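Piwi domain-containing protein (Vanderwaltozyma polyspora, PDB 5THE) probably binds guide RNA and is captured as the C-terminal lobe of a budding-yeast Argonaute, which contains the Piwi domain and is seen with a short RNA strand bound. Local coordinates at residues A[71-76]-A[237-242]; A[78-83]-A[183-188]; A[101-106]-A[221-226]. All blocks are in the same frame, centred on the assembly; numbering follows the deposited sequence.

Contact 1 (A[71-76]-A[237-242]). With nucleotides of chain B.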
loop_
_atom_site.group_PDB
_atom_site.type_symbol
_atom_site.label_atom_id
_atom_site.label_comp_id
_atom_site.label_asym_id
_atom_site.label_seq_id
_atom_site.Cartn_x
_atom_site.Cartn_y
_atom_site.Cartn_z
ATOM N N SER A 71 -8.583 -14.973 -4.714
ATOM C CA SER A 71 -9.786 -14.531 -5.412
ATOM C C SER A 71 -9.377 -13.836 -6.698
ATOM O O SER A 71 -8.658 -12.832 -6.661
ATOM C CB SER A 71 -10.627 -13.589 -4.541
ATOM O OG SER A 71 -11.730 -13.064 -5.273
ATOM N N THR A 72 -9.859 -14.352 -7.821
ATOM C CA THR A 72 -9.574 -13.842 -9.153
ATOM C C THR A 72 -10.888 -13.607 -9.879
ATOM O O THR A 72 -11.950 -14.021 -9.401
ATOM C CB THR A 72 -8.697 -14.847 -9.910
ATOM O OG1 THR A 72 -9.329 -16.132 -9.899
ATOM C CG2 THR A 72 -7.327 -14.950 -9.252
ATOM N N PRO A 73 -10.865 -12.932 -11.037
ATOM C CA PRO A 73 -12.124 -12.719 -11.766
ATOM C C PRO A 73 -12.784 -14.042 -12.125
ATOM O O PRO A 73 -12.124 -15.003 -12.534
ATOM C CB PRO A 73 -11.686 -11.956 -13.021
ATOM C CG PRO A 73 -10.392 -11.316 -12.639
ATOM C CD PRO A 73 -9.728 -12.310 -11.745
ATOM N N ALA A 74 -14.102 -14.088 -11.952
ATOM C CA ALA A 74 -14.832 -15.306 -12.288
ATOM C C ALA A 74 -14.918 -15.507 -13.795
ATOM O O ALA A 74 -14.979 -16.644 -14.266
ATOM C CB ALA A 74 -16.224 -15.262 -11.669
ATOM N N LYS A 75 -14.879 -14.423 -14.560
ATOM C CA LYS A 75 -14.951 -14.451 -16.013
ATOM C C LYS A 75 -13.601 -14.072 -16.612
ATOM O O LYS A 75 -12.847 -13.283 -16.031
ATOM C CB LYS A 75 -16.013 -13.464 -16.500
ATOM C CG LYS A 75 -17.377 -13.712 -15.912
ATOM C CD LYS A 75 -18.145 -14.658 -16.836
ATOM C CE LYS A 75 -18.602 -13.994 -18.143
ATOM N NZ LYS A 75 -18.477 -14.916 -19.337
ATOM N N GLN A 76 -13.327 -14.598 -17.804
ATOM C CA GLN A 76 -12.151 -14.183 -18.551
ATOM C C GLN A 76 -12.178 -12.680 -18.797
ATOM O O GLN A 76 -13.224 -12.104 -19.113
ATOM C CB GLN A 76 -12.082 -14.921 -19.882
ATOM C CG GLN A 76 -10.722 -14.809 -20.529
ATOM C CD GLN A 76 -10.677 -15.495 -21.861
ATOM O OE1 GLN A 76 -11.433 -15.151 -22.769
ATOM N NE2 GLN A 76 -9.799 -16.483 -21.990
ATOM N N LYS A 237 -0.648 -7.045 -9.206
ATOM C CA LYS A 237 -1.234 -5.710 -9.208
ATOM C C LYS A 237 -2.529 -5.683 -10.000
ATOM O O LYS A 237 -3.514 -5.088 -9.558
ATOM C CB LYS A 237 -0.213 -4.702 -9.763
ATOM C CG LYS A 237 1.027 -4.570 -8.872
ATOM C CD LYS A 237 2.349 -4.528 -9.656
ATOM C CE LYS A 237 2.506 -3.259 -10.499
ATOM N NZ LYS A 237 2.539 -1.986 -9.705
ATOM N N MET A 238 -2.542 -6.324 -11.173
ATOM C CA MET A 238 -3.758 -6.385 -11.976
ATOM C C MET A 238 -4.891 -7.012 -11.186
ATOM O O MET A 238 -6.012 -6.488 -11.154
ATOM C CB MET A 238 -3.500 -7.193 -13.244
ATOM C CG MET A 238 -2.438 -6.580 -14.152
ATOM S SD MET A 238 -2.184 -7.645 -15.584
ATOM C CE MET A 238 -1.236 -6.560 -16.676
ATOM N N ASN A 239 -4.606 -8.143 -10.537
ATOM C CA ASN A 239 -5.640 -8.860 -9.802
ATOM C C ASN A 239 -6.251 -7.980 -8.719
ATOM O O ASN A 239 -7.474 -7.965 -8.545
ATOM C CB ASN A 239 -5.059 -10.139 -9.195
ATOM C CG ASN A 239 -6.143 -11.086 -8.640
ATOM O OD1 ASN A 239 -5.943 -11.745 -7.637
ATOM N ND2 ASN A 239 -7.248 -11.189 -9.328
ATOM N N LEU A 240 -5.415 -7.220 -7.996
ATOM C CA LEU A 240 -5.943 -6.277 -7.008
ATOM C C LEU A 240 -6.848 -5.239 -7.665
ATOM O O LEU A 240 -7.945 -4.954 -7.163
ATOM C CB LEU A 240 -4.803 -5.596 -6.250
ATOM C CG LEU A 240 -3.992 -6.526 -5.329
ATOM C CD1 LEU A 240 -2.775 -5.801 -4.756
ATOM C CD2 LEU A 240 -4.877 -7.103 -4.195
ATOM N N LYS A 241 -6.393 -4.646 -8.782
ATOM C CA LYS A 241 -7.202 -3.663 -9.495
ATOM C C LYS A 241 -8.512 -4.266 -9.972
ATOM O O LYS A 241 -9.535 -3.578 -10.008
ATOM C CB LYS A 241 -6.413 -3.086 -10.673
ATOM C CG LYS A 241 -5.382 -2.063 -10.214
ATOM C CD LYS A 241 -4.346 -1.808 -11.273
ATOM C CE LYS A 241 -3.462 -0.619 -10.918
ATOM N NZ LYS A 241 -2.396 -0.422 -11.967
ATOM N N LEU A 242 -8.506 -5.562 -10.288
ATOM C CA LEU A 242 -9.710 -6.312 -10.607
ATOM C C LEU A 242 -10.453 -6.814 -9.364
ATOM O O LEU A 242 -11.240 -7.759 -9.478
ATOM C CB LEU A 242 -9.347 -7.481 -11.519
ATOM C CG LEU A 242 -8.913 -6.999 -12.905
ATOM C CD1 LEU A 242 -8.021 -8.029 -13.610
ATOM C CD2 LEU A 242 -10.168 -6.712 -13.715
ATOM P P A B 2 8.388 -2.026 -14.733
ATOM O OP1 A B 2 9.621 -1.385 -14.210
ATOM O OP2 A B 2 8.424 -2.884 -15.958
ATOM O "O5'" A B 2 7.727 -2.858 -13.549
ATOM C "C5'" A B 2 6.367 -3.293 -13.622
ATOM C "C4'" A B 2 6.109 -4.414 -12.657
ATOM O "O4'" A B 2 6.826 -5.589 -13.093
ATOM C "C3'" A B 2 6.612 -4.197 -11.242
ATOM O "O3'" A B 2 5.742 -3.411 -10.481
ATOM C "C2'" A B 2 6.764 -5.620 -10.726
ATOM O "O2'" A B 2 5.487 -6.180 -10.450
ATOM C "C1'" A B 2 7.309 -6.307 -11.970
ATOM N N9 A B 2 8.782 -6.276 -12.053
ATOM C C8 A B 2 9.555 -5.273 -12.584
ATOM N N7 A B 2 10.833 -5.524 -12.580
ATOM C C5 A B 2 10.900 -6.800 -12.030
ATOM C C6 A B 2 11.987 -7.626 -11.759
ATOM N N6 A B 2 13.234 -7.239 -12.037
ATOM N N1 A B 2 11.735 -8.837 -11.193
ATOM C C2 A B 2 10.457 -9.166 -10.937
ATOM N N3 A B 2 9.334 -8.461 -11.148
ATOM C C4 A B 2 9.645 -7.280 -11.694
ATOM O OP3 U B 1 1.781 1.663 -11.798
ATOM P P U B 1 1.916 0.622 -12.835
ATOM O OP1 U B 1 0.831 0.775 -13.835
ATOM O OP2 U B 1 2.068 -0.692 -12.190
ATOM O "O5'" U B 1 3.244 0.922 -13.634
ATOM C "C5'" U B 1 4.513 0.509 -13.146
ATOM C "C4'" U B 1 5.493 0.496 -14.279
ATOM O "O4'" U B 1 5.657 1.851 -14.795
ATOM C "C3'" U B 1 6.885 -0.018 -13.943
ATOM O "O3'" U B 1 7.344 -0.838 -15.018
ATOM C "C2'" U B 1 7.721 1.260 -13.846
ATOM O "O2'" U B 1 9.091 1.092 -14.137
ATOM C "C1'" U B 1 7.035 2.171 -14.865
ATOM N N1 U B 1 7.199 3.609 -14.567
ATOM C C2 U B 1 7.769 4.407 -15.527
ATOM O O2 U B 1 8.104 3.962 -16.603
ATOM N N3 U B 1 7.919 5.735 -15.195
ATOM C C4 U B 1 7.549 6.327 -14.002
ATOM O O4 U B 1 7.731 7.538 -13.841
ATOM C C5 U B 1 6.975 5.433 -13.043
ATOM C C6 U B 1 6.832 4.137 -13.350
ATOM P P A B 3 6.333 -2.458 -9.344
ATOM O OP1 A B 3 5.120 -1.726 -8.869
ATOM O OP2 A B 3 7.518 -1.709 -9.858
ATOM O "O5'" A B 3 6.835 -3.476 -8.221
ATOM C "C5'" A B 3 5.904 -4.321 -7.564
ATOM C "C4'" A B 3 6.600 -5.390 -6.768
ATOM O "O4'" A B 3 7.284 -6.326 -7.640
ATOM C "C3'" A B 3 7.688 -4.908 -5.828
ATOM O "O3'" A B 3 7.148 -4.388 -4.641
ATOM C "C2'" A B 3 8.505 -6.171 -5.613
ATOM O "O2'" A B 3 7.848 -7.037 -4.695
ATOM C "C1'" A B 3 8.457 -6.791 -7.012
ATOM N N9 A B 3 9.602 -6.313 -7.785
ATOM C C8 A B 3 9.733 -5.098 -8.422
ATOM N N7 A B 3 10.910 -4.943 -8.980
ATOM C C5 A B 3 11.573 -6.120 -8.684
ATOM C C6 A B 3 12.858 -6.541 -9.001
ATOM N N6 A B 3 13.695 -5.777 -9.726
ATOM N N1 A B 3 13.219 -7.762 -8.553
ATOM C C2 A B 3 12.336 -8.483 -7.831
ATOM N N3 A B 3 11.088 -8.187 -7.452
ATOM C C4 A B 3 10.784 -6.971 -7.928
#
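P73 and N239 meet where a loop crosses the end of a helix. The loop runs into strand 77-85 of the Rossmann-like MID domain of Argonaute. Helix 228-241 packs on the parallel sheet that this strand helps to form. The contact is small, about 165 Å² in all.

Its tight part centres on N239. The torsion at chi1 (-169°) sets CG anti to the backbone N, and the amide reaches the loop. N239 CG lies 3.6 Å from S71 O and 4.1 Å from T72 CG2. The methyl of T72 is the branch that faces the helix. Its hydroxyl is used differently, bonding to G114 O outside the contact. P73 closes the other end of this part. Its ring crosses the L242 side chain at about a right angle, with P73 CG 4.1 Å from L242 CB. L242 is the first residue to leave the helical conformation, yet L242 N still bonds to M238 O at 2.8 Å.

The loose side begins after P73. From A74 to Q76 the loop is exposed and no longer meets the helix segment, while Q76 NE2 is held by D116.

On the helix, K237 serves the RNA and the C terminus of the chain, where its ammonium bonds to I549 O. K237 NZ also donates to OP2 of U1 of chain B at 2.8 Å and to OP1 of A3 of chain B at 2.7 Å.

Contact 2 (A[78-83]-A[183-188])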
loop_
_atom_site.group_PDB
_atom_site.type_symbol
_atom_site.label_atom_id
_atom_site.label_comp_id
_atom_site.label_asym_id
_atom_site.label_seq_id
_atom_site.Cartn_x
_atom_site.Cartn_y
_atom_site.Cartn_z
ATOM N N ASN A 78 -10.520 -9.369 -20.874
ATOM C CA ASN A 78 -9.767 -8.993 -22.066
ATOM C C ASN A 78 -8.584 -8.123 -21.667
ATOM O O ASN A 78 -8.728 -7.186 -20.874
ATOM C CB ASN A 78 -10.649 -8.240 -23.061
ATOM C CG ASN A 78 -11.809 -9.079 -23.552
ATOM O OD1 ASN A 78 -11.611 -10.142 -24.124
ATOM N ND2 ASN A 78 -13.023 -8.608 -23.321
ATOM N N LEU A 79 -7.424 -8.419 -22.233
ATOM C CA LEU A 79 -6.184 -7.705 -21.929
ATOM C C LEU A 79 -5.688 -7.079 -23.226
ATOM O O LEU A 79 -5.294 -7.798 -24.147
ATOM C CB LEU A 79 -5.135 -8.646 -21.334
ATOM C CG LEU A 79 -3.807 -7.998 -20.919
ATOM C CD1 LEU A 79 -4.046 -6.989 -19.819
ATOM C CD2 LEU A 79 -2.796 -9.034 -20.462
ATOM N N ARG A 80 -5.712 -5.749 -23.298
ATOM C CA ARG A 80 -5.343 -5.010 -24.501
ATOM C C ARG A 80 -4.010 -4.313 -24.274
ATOM O O ARG A 80 -3.893 -3.465 -23.382
ATOM C CB ARG A 80 -6.399 -3.972 -24.875
ATOM C CG ARG A 80 -7.698 -4.540 -25.403
ATOM C CD ARG A 80 -7.478 -5.519 -26.546
ATOM N NE ARG A 80 -6.875 -4.910 -27.732
ATOM C CZ ARG A 80 -7.526 -4.132 -28.594
ATOM N NH1 ARG A 80 -8.807 -3.839 -28.393
ATOM N NH2 ARG A 80 -6.894 -3.644 -29.656
ATOM N N ALA A 81 -3.018 -4.659 -25.082
ATOM C CA ALA A 81 -1.725 -4.011 -25.004
ATOM C C ALA A 81 -1.743 -2.734 -25.837
ATOM O O ALA A 81 -2.217 -2.728 -26.976
ATOM C CB ALA A 81 -0.627 -4.958 -25.491
ATOM N N ILE A 82 -1.241 -1.653 -25.263
ATOM C CA ILE A 82 -1.056 -0.394 -25.973
ATOM C C ILE A 82 0.414 -0.038 -25.840
ATOM O O ILE A 82 0.898 0.233 -24.734
ATOM C CB ILE A 82 -1.953 0.721 -25.423
ATOM C CG1 ILE A 82 -3.431 0.340 -25.586
ATOM C CG2 ILE A 82 -1.629 2.064 -26.113
ATOM C CD1 ILE A 82 -4.400 1.393 -25.035
ATOM N N PHE A 83 1.134 -0.079 -26.954
ATOM C CA PHE A 83 2.558 0.227 -26.954
ATOM C C PHE A 83 2.725 1.739 -27.040
ATOM O O PHE A 83 2.371 2.359 -28.048
ATOM C CB PHE A 83 3.258 -0.478 -28.113
ATOM C CG PHE A 83 4.758 -0.451 -28.023
ATOM C CD1 PHE A 83 5.479 0.621 -28.522
ATOM C CD2 PHE A 83 5.446 -1.496 -27.441
ATOM C CE1 PHE A 83 6.862 0.654 -28.434
ATOM C CE2 PHE A 83 6.831 -1.472 -27.355
ATOM C CZ PHE A 83 7.535 -0.392 -27.849
ATOM N N SER A 183 -15.964 -3.046 -23.021
ATOM C CA SER A 183 -16.068 -3.356 -21.604
ATOM C C SER A 183 -15.252 -4.606 -21.279
ATOM O O SER A 183 -14.808 -5.344 -22.167
ATOM C CB SER A 183 -17.526 -3.568 -21.210
ATOM O OG SER A 183 -18.060 -4.667 -21.931
ATOM N N ASN A 184 -15.063 -4.850 -19.982
ATOM C CA ASN A 184 -14.344 -6.035 -19.527
ATOM C C ASN A 184 -12.925 -6.029 -20.103
ATOM O O ASN A 184 -12.383 -7.064 -20.502
ATOM C CB ASN A 184 -15.118 -7.304 -19.915
ATOM C CG ASN A 184 -14.446 -8.592 -19.473
ATOM O OD1 ASN A 184 -13.761 -8.645 -18.452
ATOM N ND2 ASN A 184 -14.635 -9.643 -20.267
ATOM N N THR A 185 -12.319 -4.844 -20.170
ATOM C CA THR A 185 -11.012 -4.710 -20.797
ATOM C C THR A 185 -10.015 -4.080 -19.833
ATOM O O THR A 185 -10.277 -3.025 -19.242
ATOM C CB THR A 185 -11.104 -3.900 -22.093
ATOM O OG1 THR A 185 -11.734 -4.701 -23.095
ATOM C CG2 THR A 185 -9.724 -3.524 -22.579
ATOM N N TYR A 186 -8.881 -4.753 -19.672
ATOM C CA TYR A 186 -7.762 -4.278 -18.879
ATOM C C TYR A 186 -6.698 -3.785 -19.838
ATOM O O TYR A 186 -6.347 -4.493 -20.789
ATOM C CB TYR A 186 -7.205 -5.402 -17.994
ATOM C CG TYR A 186 -6.332 -4.897 -16.874
ATOM C CD1 TYR A 186 -5.030 -4.466 -17.123
ATOM C CD2 TYR A 186 -6.814 -4.830 -15.569
ATOM C CE1 TYR A 186 -4.230 -3.990 -16.108
ATOM C CE2 TYR A 186 -6.021 -4.357 -14.539
ATOM C CZ TYR A 186 -4.731 -3.937 -14.817
ATOM O OH TYR A 186 -3.935 -3.463 -13.813
ATOM N N ILE A 187 -6.199 -2.574 -19.612
ATOM C CA ILE A 187 -5.202 -1.993 -20.498
ATOM C C ILE A 187 -3.808 -2.287 -19.966
ATOM O O ILE A 187 -3.521 -2.047 -18.791
ATOM C CB ILE A 187 -5.401 -0.481 -20.645
ATOM C CG1 ILE A 187 -6.686 -0.180 -21.401
ATOM C CG2 ILE A 187 -4.199 0.122 -21.376
ATOM C CD1 ILE A 187 -7.120 1.232 -21.205
ATOM N N LEU A 188 -2.930 -2.761 -20.841
ATOM C CA LEU A 188 -1.509 -2.902 -20.526
ATOM C C LEU A 188 -0.734 -1.891 -21.364
ATOM O O LEU A 188 -0.589 -2.056 -22.578
ATOM C CB LEU A 188 -1.027 -4.328 -20.784
ATOM C CG LEU A 188 0.468 -4.556 -20.565
ATOM C CD1 LEU A 188 0.873 -4.200 -19.124
ATOM C CD2 LEU A 188 0.840 -5.998 -20.918
#
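N78 and Y186 belong to neighbouring parallel strands. Backbone hydrogen bonds come first. N78 N donates to N184 O at 3.0 Å, and Y186 N returns a nearly straight bond to N78 O at 2.7 Å. R80 N then donates to Y186 O, L188 N to R80 O, and I82 N to L188 O at 2.8 Å. CA-H...O contacts fill in between, as from L79 CA to Y186 O.

Side-chain polar contacts are few. N78 ND2 adds a weak bond to N184 O. N184 ND2 bonds to Q76 O.

Apolar contacts lie on both faces. On one, the L79 and Y186 side chains run alongside each other in the same direction, with L79 CD1 3.8 Å from Y186 CD1. On the other, I82 CD1 meets I187 CG2 at 3.9 Å. Here T185 CG2, anti to its backbone N, sits 3.6 Å from R80 CG. An alanine at T185 would probably leave the R80 aliphatic chain without its methyl partner and open a small gap beside N78 CB.

Helices 95-111 and 228-241 cover the face that carries L79, Y186 and L188. Parallel strands covered by helices in this way are typical of the Rossmann-like MID domain.

Contact 3 (A[101-106]-A[221-226]). With nucleotides of chain B.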
loop_
_atom_site.group_PDB
_atom_site.type_symbol
_atom_site.label_atom_id
_atom_site.label_comp_id
_atom_site.label_asym_id
_atom_site.label_seq_id
_atom_site.Cartn_x
_atom_site.Cartn_y
_atom_site.Cartn_z
ATOM N N ILE A 101 4.209 -12.307 -28.823
ATOM C CA ILE A 101 4.760 -13.453 -28.109
ATOM C C ILE A 101 4.738 -13.202 -26.603
ATOM O O ILE A 101 4.327 -14.065 -25.819
ATOM C CB ILE A 101 6.175 -13.760 -28.628
ATOM C CG1 ILE A 101 6.067 -14.325 -30.050
ATOM C CG2 ILE A 101 6.896 -14.717 -27.694
ATOM C CD1 ILE A 101 7.345 -14.255 -30.851
ATOM N N SER A 102 5.160 -12.008 -26.179
ATOM C CA SER A 102 5.185 -11.706 -24.749
ATOM C C SER A 102 3.782 -11.703 -24.154
ATOM O O SER A 102 3.585 -12.154 -23.023
ATOM C CB SER A 102 5.869 -10.364 -24.505
ATOM O OG SER A 102 7.256 -10.473 -24.737
ATOM N N MET A 103 2.796 -11.198 -24.905
ATOM C CA MET A 103 1.422 -11.184 -24.418
ATOM C C MET A 103 0.889 -12.599 -24.262
ATOM O O MET A 103 0.144 -12.894 -23.318
ATOM C CB MET A 103 0.532 -10.390 -25.379
ATOM C CG MET A 103 0.805 -8.886 -25.384
ATOM S SD MET A 103 0.609 -8.145 -23.753
ATOM C CE MET A 103 -1.183 -8.120 -23.625
ATOM N N ASP A 104 1.271 -13.489 -25.171
ATOM C CA ASP A 104 0.794 -14.862 -25.085
ATOM C C ASP A 104 1.453 -15.604 -23.935
ATOM O O ASP A 104 0.794 -16.362 -23.208
ATOM C CB ASP A 104 1.052 -15.592 -26.401
ATOM C CG ASP A 104 0.400 -16.955 -26.432
ATOM O OD1 ASP A 104 -0.821 -17.006 -26.677
ATOM O OD2 ASP A 104 1.096 -17.965 -26.200
ATOM N N LYS A 105 2.759 -15.419 -23.766
ATOM C CA LYS A 105 3.438 -16.032 -22.635
ATOM C C LYS A 105 2.899 -15.479 -21.318
ATOM O O LYS A 105 2.713 -16.226 -20.351
ATOM C CB LYS A 105 4.944 -15.807 -22.764
ATOM C CG LYS A 105 5.762 -16.178 -21.541
ATOM C CD LYS A 105 6.212 -17.617 -21.573
ATOM C CE LYS A 105 7.393 -17.828 -20.633
ATOM N NZ LYS A 105 7.229 -17.115 -19.336
ATOM N N PHE A 106 2.630 -14.171 -21.269
ATOM C CA PHE A 106 2.036 -13.575 -20.077
ATOM C C PHE A 106 0.715 -14.253 -19.717
ATOM O O PHE A 106 0.527 -14.705 -18.580
ATOM C CB PHE A 106 1.820 -12.072 -20.283
ATOM C CG PHE A 106 1.188 -11.398 -19.100
ATOM C CD1 PHE A 106 1.956 -11.029 -18.011
ATOM C CD2 PHE A 106 -0.176 -11.156 -19.068
ATOM C CE1 PHE A 106 1.374 -10.410 -16.901
ATOM C CE2 PHE A 106 -0.770 -10.546 -17.969
ATOM C CZ PHE A 106 0.007 -10.167 -16.885
ATOM N N ASP A 221 11.569 -3.174 -22.163
ATOM C CA ASP A 221 12.815 -3.937 -22.046
ATOM C C ASP A 221 12.769 -4.923 -20.889
ATOM O O ASP A 221 13.523 -5.903 -20.897
ATOM C CB ASP A 221 14.030 -3.018 -21.906
ATOM C CG ASP A 221 14.383 -2.320 -23.223
ATOM O OD1 ASP A 221 14.000 -2.838 -24.295
ATOM O OD2 ASP A 221 15.044 -1.257 -23.188
ATOM N N ASN A 222 11.878 -4.713 -19.923
ATOM C CA ASN A 222 11.653 -5.719 -18.894
ATOM C C ASN A 222 10.681 -6.787 -19.371
ATOM O O ASN A 222 10.980 -7.987 -19.313
ATOM C CB ASN A 222 11.109 -5.069 -17.623
ATOM C CG ASN A 222 12.092 -4.147 -16.972
ATOM O OD1 ASN A 222 13.301 -4.311 -17.114
ATOM N ND2 ASN A 222 11.578 -3.159 -16.239
ATOM N N PHE A 223 9.502 -6.353 -19.822
ATOM C CA PHE A 223 8.436 -7.273 -20.208
ATOM C C PHE A 223 8.917 -8.258 -21.261
ATOM O O PHE A 223 8.624 -9.458 -21.185
ATOM C CB PHE A 223 7.243 -6.463 -20.729
ATOM C CG PHE A 223 6.009 -7.281 -21.012
ATOM C CD1 PHE A 223 5.615 -8.292 -20.149
ATOM C CD2 PHE A 223 5.225 -7.016 -22.130
ATOM C CE1 PHE A 223 4.476 -9.040 -20.412
ATOM C CE2 PHE A 223 4.072 -7.757 -22.394
ATOM C CZ PHE A 223 3.702 -8.769 -21.529
ATOM N N LYS A 224 9.683 -7.769 -22.241
ATOM C CA LYS A 224 10.118 -8.596 -23.362
ATOM C C LYS A 224 11.012 -9.761 -22.941
ATOM O O LYS A 224 11.243 -10.659 -23.755
ATOM C CB LYS A 224 10.840 -7.720 -24.395
ATOM C CG LYS A 224 12.278 -7.416 -24.051
ATOM C CD LYS A 224 12.822 -6.294 -24.930
ATOM C CE LYS A 224 12.428 -6.482 -26.388
ATOM N NZ LYS A 224 12.901 -7.779 -26.940
ATOM N N LYS A 225 11.517 -9.779 -21.705
ATOM C CA LYS A 225 12.327 -10.910 -21.259
ATOM C C LYS A 225 11.494 -12.168 -21.043
ATOM O O LYS A 225 12.056 -13.261 -20.970
ATOM C CB LYS A 225 13.065 -10.569 -19.959
ATOM C CG LYS A 225 14.014 -9.380 -20.047
ATOM C CD LYS A 225 14.488 -9.007 -18.657
ATOM C CE LYS A 225 15.299 -7.732 -18.685
ATOM N NZ LYS A 225 15.789 -7.299 -17.349
ATOM N N ASN A 226 10.177 -12.037 -20.919
ATOM C CA ASN A 226 9.276 -13.187 -20.787
ATOM C C ASN A 226 9.586 -14.021 -19.544
ATOM O O ASN A 226 9.557 -15.251 -19.576
ATOM C CB ASN A 226 9.304 -14.052 -22.049
ATOM C CG ASN A 226 8.889 -13.274 -23.277
ATOM O OD1 ASN A 226 7.987 -12.439 -23.203
ATOM N ND2 ASN A 226 9.553 -13.525 -24.407
ATOM P P A B 2 8.388 -2.026 -14.733
ATOM O OP1 A B 2 9.621 -1.385 -14.210
ATOM O OP2 A B 2 8.424 -2.884 -15.958
ATOM O "O5'" A B 2 7.727 -2.858 -13.549
ATOM C "C5'" A B 2 6.367 -3.293 -13.622
ATOM C "C4'" A B 2 6.109 -4.414 -12.657
ATOM O "O4'" A B 2 6.826 -5.589 -13.093
ATOM C "C3'" A B 2 6.612 -4.197 -11.242
ATOM O "O3'" A B 2 5.742 -3.411 -10.481
ATOM C "C2'" A B 2 6.764 -5.620 -10.726
ATOM O "O2'" A B 2 5.487 -6.180 -10.450
ATOM C "C1'" A B 2 7.309 -6.307 -11.970
ATOM N N9 A B 2 8.782 -6.276 -12.053
ATOM C C8 A B 2 9.555 -5.273 -12.584
ATOM N N7 A B 2 10.833 -5.524 -12.580
ATOM C C5 A B 2 10.900 -6.800 -12.030
ATOM C C6 A B 2 11.987 -7.626 -11.759
ATOM N N6 A B 2 13.234 -7.239 -12.037
ATOM N N1 A B 2 11.735 -8.837 -11.193
ATOM C C2 A B 2 10.457 -9.166 -10.937
ATOM N N3 A B 2 9.334 -8.461 -11.148
ATOM C C4 A B 2 9.645 -7.280 -11.694
HETATM O O HOH W 1 5.893 -12.621 -21.259
HETATM O O HOH W 2 8.866 -11.695 -26.736
#
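S102 and N226 meet through matching first torsions. S102 OG (chi1 -72°) and N226 CG (chi1 -59°) each sit anti to the carbonyl carbon of their own residue. S102 OG donates to N226 OD1 at 2.6 Å, in the carbonyl plane and on a lone pair. A water braces the same pair, donating to S102 OG and accepting from N226 ND2. N226 ends a type I turn that starts at F223, and its positive phi marks the exit from the helix.

K105 adds a second grip. K105 NZ donates to N226 O at 3.0 Å from above the carbonyl plane, about 50° out of it. The same ammonium forms a salt bridge with D109, so it is shared between the turn and its own helix.

F223 supplies the apolar part. S102 CB lies over one ring face, toward the rim, in a CH-pi contact 4.1 Å from the centroid. M103 SD comes to the ring edge, 3.7 Å from F223 CE2, as a Met-aromatic contact. F106 CB is also at the edge, 4.0 Å from F223 CZ. Nearby, N222 ND2 donates to OP2 of A2 of chain B at 3.2 Å, next to the RNA.

Helix 95-111 and F223 both pack on the parallel sheet. M103 reaches L79 and A81 of strand 77-85, and M103 and F223 both touch L188 of strand 185-191. F106 and F223 also touch N231 of helix 228-241.

Read from the N terminus, the loop at 71-76 comes first and waits longest for its partner. Strand 77-85 and helix 95-111 follow. Contact 2 closes when the chain returns as strand 185-191. Contact 3 closes after helix 220-223, so contacts 2 and 3 cross. Helix 228-241 then closes contact 1, and both others are nested inside its loop. The three touch one another. Both strands of contact 2 pack on helix 95-111 of contact 3, and strand 185-191 also packs on helix 228-241 of contact 1. Contacts 1 and 3 meet where M238 packs on F106. Together they tie the sheet to helices 95-111 and 228-241, close to the bound RNA.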